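Local coordinates for protein caspase-3 (Porites astreoides, PDB 6WI4) that probably cleaves target proteins after aspartate residues as a cysteine protease of the caspase family, acting in coral apoptosis, at residues V139-A143 / E144-V148; T191-N194 / A195-T199. All coordinates share one frame; numbering follows the deposited sequence.

Interaction 1 of 2, residues V139-A143 / E144-V148; sequences VSVPA and EADFV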
loop_
_atom_site.group_PDB
_atom_site.type_symbol
_atom_site.label_atom_id
_atom_site.label_comp_id
_atom_site.label_asym_id
_atom_site.label_seq_id
_atom_site.Cartn_x
_atom_site.Cartn_y
_atom_site.Cartn_z
ATOM N N VAL A 139 15.810 -22.851 -13.368
ATOM C CA VAL A 139 15.442 -22.980 -11.966
ATOM C C VAL A 139 15.620 -21.642 -11.244
ATOM O O VAL A 139 15.427 -21.548 -10.032
ATOM C CB VAL A 139 16.255 -24.099 -11.274
ATOM C CG1 VAL A 139 17.634 -23.593 -10.860
ATOM C CG2 VAL A 139 15.490 -24.661 -10.078
ATOM N N SER A 140 15.997 -20.602 -11.987
ATOM C CA SER A 140 15.940 -19.262 -11.422
ATOM C C SER A 140 14.487 -18.851 -11.211
ATOM O O SER A 140 13.575 -19.356 -11.867
ATOM C CB SER A 140 16.640 -18.252 -12.331
ATOM O OG SER A 140 15.914 -18.043 -13.537
ATOM N N VAL A 141 14.281 -17.927 -10.281
ATOM C CA VAL A 141 12.940 -17.391 -10.022
ATOM C C VAL A 141 12.662 -16.274 -11.021
ATOM O O VAL A 141 13.491 -15.361 -11.159
ATOM C CB VAL A 141 12.826 -16.883 -8.589
ATOM C CG1 VAL A 141 11.455 -16.247 -8.374
ATOM C CG2 VAL A 141 13.061 -18.014 -7.588
ATOM N N PRO A 142 11.531 -16.299 -11.720
ATOM C CA PRO A 142 11.264 -15.272 -12.733
ATOM C C PRO A 142 11.111 -13.888 -12.122
ATOM O O PRO A 142 10.814 -13.720 -10.934
ATOM C CB PRO A 142 9.959 -15.736 -13.381
ATOM C CG PRO A 142 9.864 -17.196 -13.065
ATOM C CD PRO A 142 10.513 -17.358 -11.728
ATOM N N ALA A 143 11.297 -12.887 -12.985
ATOM C CA ALA A 143 11.437 -11.509 -12.526
ATOM C C ALA A 143 10.169 -10.999 -11.852
ATOM O O ALA A 143 10.242 -10.287 -10.838
ATOM C CB ALA A 143 11.810 -10.609 -13.701
ATOM N N GLU A 144 9.004 -11.317 -12.418
ATOM C CA GLU A 144 7.738 -10.809 -11.904
ATOM C C GLU A 144 7.209 -11.610 -10.722
ATOM O O GLU A 144 6.150 -11.262 -10.198
ATOM C CB GLU A 144 6.667 -10.784 -13.007
ATOM C CG GLU A 144 6.951 -9.819 -14.163
ATOM C CD GLU A 144 6.699 -8.360 -13.816
ATOM O OE1 GLU A 144 6.179 -8.082 -12.716
ATOM O OE2 GLU A 144 7.005 -7.483 -14.661
ATOM N N ALA A 145 7.894 -12.665 -10.289
ATOM C CA ALA A 145 7.386 -13.444 -9.170
ATOM C C ALA A 145 7.625 -12.743 -7.829
ATOM O O ALA A 145 8.497 -11.879 -7.681
ATOM C CB ALA A 145 8.028 -14.835 -9.136
ATOM N N ASP A 146 6.816 -13.136 -6.842
ATOM C CA ASP A 146 6.976 -12.781 -5.433
ATOM C C ASP A 146 6.598 -11.334 -5.140
ATOM O O ASP A 146 6.898 -10.824 -4.057
ATOM C CB ASP A 146 8.399 -13.075 -4.926
ATOM C CG ASP A 146 8.848 -14.485 -5.253
ATOM O OD1 ASP A 146 8.082 -15.433 -4.971
ATOM O OD2 ASP A 146 9.954 -14.641 -5.802
ATOM N N PHE A 147 5.901 -10.677 -6.058
ATOM C CA PHE A 147 5.220 -9.419 -5.781
ATOM C C PHE A 147 3.823 -9.686 -5.238
ATOM O O PHE A 147 3.152 -10.640 -5.639
ATOM C CB PHE A 147 5.075 -8.565 -7.041
ATOM C CG PHE A 147 6.345 -7.921 -7.523
ATOM C CD1 PHE A 147 7.199 -8.597 -8.374
ATOM C CD2 PHE A 147 6.652 -6.622 -7.153
ATOM C CE1 PHE A 147 8.344 -8.003 -8.841
ATOM C CE2 PHE A 147 7.794 -6.017 -7.612
ATOM C CZ PHE A 147 8.647 -6.705 -8.455
ATOM N N VAL A 148 3.371 -8.808 -4.347
ATOM C CA VAL A 148 1.968 -8.768 -3.952
ATOM C C VAL A 148 1.566 -7.305 -3.855
ATOM O O VAL A 148 2.306 -6.487 -3.297
ATOM C CB VAL A 148 1.699 -9.541 -2.641
ATOM C CG1 VAL A 148 2.554 -9.035 -1.474
ATOM C CG2 VAL A 148 0.224 -9.499 -2.307
#
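A type I beta turn from Pro142 to Ala145 brings the chain round into the strand 147-151 of the caspase domain. Ala143 and Glu144 are its two central residues. The turn is closed by one backbone hydrogen bond, from Ala145 N to Pro142 O at 3.2 Å, with an N-H...O angle of 159°.

Apolar side chains also meet round the turn. Val141 CG1 lies 3.8 Å from Ala145 CB. It is this branch that reaches forward, because it is anti to the backbone N (chi1 176°). The same methyl also meets the carboxylate of Asp146, with Val141 CG1 3.4 Å from Asp146 OD2. The two side chains cross at about a right angle. Pro142 CD comes to 4.4 Å from Ala145 CB, a looser contact. Ala145 CB also lies 3.5 Å from Pro142 O. Further on, Ala143 O sits at the rim of the Phe147 ring and in its plane, 3.6 Å from Phe147 CE1.

The carboxylate of Asp146 is buried. Its OD1 is paired with Tyr4 OH, by a hydrogen bond, and with Arg223 NE, by a salt bridge. Asp146 has a positive phi (74°), consistent with a change of chain direction before the strand. Val141 and Ala145 both rest on Arg223. Beyond the turn the backbone bonds to Lys123 and Phe125 on one side and to Met221 on the other, and Phe147 makes a cation-pi contact with Lys123. The turn therefore leads directly into the central sheet, between strands 123-128 and 217-220.

Interaction 2 of 2, residues T191-N194 / A195-T199; sequences TRVN and AMVST
Asn194 O is gripped twice by Ser198. Both Ser198 OG and Ser198 N donate to it at 2.9 Å, and they arrive from opposite faces of the carbonyl plane. The hydroxyl can fold back because OG is beside its own backbone N (chi1 -70°). Ser198 OG also lies 3.1 Å from Asn194 OD1, whose hydrogen-bond partner is Ser216 N. With an alanine here the hydroxyl bond goes, and the end of the helix would probably be held at Asn194 O by the backbone N-H alone, with OD1 losing its close neighbour.

Two residues on, Met196 O also takes two donors. Thr199 N and Thr199 OG1 both donate to it, OG1 at 2.8 Å in the carbonyl plane and on a lone pair. These bonds close the C-terminal end of helix 186-197. Upstream, regular i to i+4 bonds run from Ala195 N to Thr191 O, Met196 N to Arg192 O and Val197 N to Val193 O. The last is the straightest of the three (171°).

On the buried side Val197 CG2 lies 3.4 Å from Val193 O and touches Val193 CG1 at 4.2 Å. Val193 packs on Phe169 and Val176 of helix 168-180. Met196 reaches Ser172 and Val176 of the same helix.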
loop_
_atom_site.group_PDB
_atom_site.type_symbol
_atom_site.label_atom_id
_atom_site.label_comp_id
_atom_site.label_asym_id
_atom_site.label_seq_id
_atom_site.Cartn_x
_atom_site.Cartn_y
_atom_site.Cartn_z
ATOM N N THR A 191 -7.549 -10.886 2.984
ATOM C CA THR A 191 -8.946 -11.299 2.849
ATOM C C THR A 191 -9.784 -10.750 3.999
ATOM O O THR A 191 -10.899 -10.259 3.789
ATOM C CB THR A 191 -9.023 -12.823 2.780
ATOM O OG1 THR A 191 -8.340 -13.271 1.603
ATOM C CG2 THR A 191 -10.476 -13.298 2.702
ATOM N N ARG A 192 -9.246 -10.796 5.221
ATOM C CA ARG A 192 -9.976 -10.237 6.353
ATOM C C ARG A 192 -10.072 -8.722 6.258
ATOM O O ARG A 192 -11.069 -8.133 6.696
ATOM C CB ARG A 192 -9.305 -10.672 7.650
ATOM C CG ARG A 192 -9.755 -12.080 8.052
ATOM C CD ARG A 192 -8.683 -12.877 8.733
ATOM N NE ARG A 192 -9.149 -14.248 8.944
ATOM C CZ ARG A 192 -9.082 -15.205 8.021
ATOM N NH1 ARG A 192 -8.564 -14.943 6.824
ATOM N NH2 ARG A 192 -9.529 -16.426 8.290
ATOM N N VAL A 193 -9.053 -8.073 5.691
ATOM C CA VAL A 193 -9.133 -6.633 5.478
ATOM C C VAL A 193 -10.284 -6.306 4.537
ATOM O O VAL A 193 -11.078 -5.390 4.784
ATOM C CB VAL A 193 -7.798 -6.096 4.938
ATOM C CG1 VAL A 193 -7.950 -4.639 4.461
ATOM C CG2 VAL A 193 -6.730 -6.177 6.019
ATOM N N ASN A 194 -10.396 -7.059 3.447
ATOM C CA ASN A 194 -11.495 -6.828 2.518
ATOM C C ASN A 194 -12.851 -7.084 3.166
ATOM O O ASN A 194 -13.813 -6.347 2.914
ATOM C CB ASN A 194 -11.335 -7.700 1.282
ATOM C CG ASN A 194 -12.392 -7.405 0.237
ATOM O OD1 ASN A 194 -12.968 -6.309 0.196
ATOM N ND2 ASN A 194 -12.677 -8.394 -0.593
ATOM N N ALA A 195 -12.958 -8.135 3.988
ATOM C CA ALA A 195 -14.215 -8.383 4.695
ATOM C C ALA A 195 -14.618 -7.173 5.523
ATOM O O ALA A 195 -15.800 -6.812 5.577
ATOM C CB ALA A 195 -14.088 -9.618 5.583
ATOM N N MET A 196 -13.640 -6.523 6.152
ATOM C CA MET A 196 -13.909 -5.349 6.977
ATOM C C MET A 196 -14.234 -4.126 6.120
ATOM O O MET A 196 -15.214 -3.419 6.383
ATOM C CB MET A 196 -12.700 -5.093 7.880
ATOM C CG MET A 196 -12.873 -4.009 8.916
ATOM S SD MET A 196 -11.466 -4.037 10.058
ATOM C CE MET A 196 -11.490 -5.729 10.623
ATOM N N VAL A 197 -13.432 -3.864 5.081
ATOM C CA VAL A 197 -13.698 -2.720 4.207
ATOM C C VAL A 197 -15.088 -2.823 3.596
ATOM O O VAL A 197 -15.787 -1.814 3.428
ATOM C CB VAL A 197 -12.604 -2.608 3.125
ATOM C CG1 VAL A 197 -13.006 -1.613 2.055
ATOM C CG2 VAL A 197 -11.271 -2.189 3.762
ATOM N N SER A 198 -15.519 -4.048 3.272
ATOM C CA SER A 198 -16.794 -4.314 2.619
ATOM C C SER A 198 -17.997 -4.070 3.526
ATOM O O SER A 198 -19.129 -4.259 3.067
ATOM C CB SER A 198 -16.805 -5.754 2.103
ATOM O OG SER A 198 -15.916 -5.896 1.001
ATOM N N THR A 199 -17.792 -3.670 4.782
ATOM C CA THR A 199 -18.914 -3.325 5.652
ATOM C C THR A 199 -19.119 -1.821 5.804
ATOM O O THR A 199 -20.187 -1.406 6.274
ATOM C CB THR A 199 -18.746 -3.962 7.041
ATOM O OG1 THR A 199 -17.631 -3.384 7.726
ATOM C CG2 THR A 199 -18.546 -5.473 6.920
#

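How the interactions relate
Both interactions are local and lie in one caspase domain. Interaction 1 comes first along the chain, at the entry to strand 147-151. Interaction 2 follows at the end of helix 186-197. Their centres are about 28 Å apart, and their nearest atoms about 10 Å, so they do not touch. The first is mostly loop and runs into the central mixed sheet at strand 147-151. The second belongs to a helix outside that sheet. Strand 217-220 follows interaction 2 in sequence and returns the chain to the sheet beside strand 147-151. The two contacts thus mark where the chain enters a strand and where it leaves a helix.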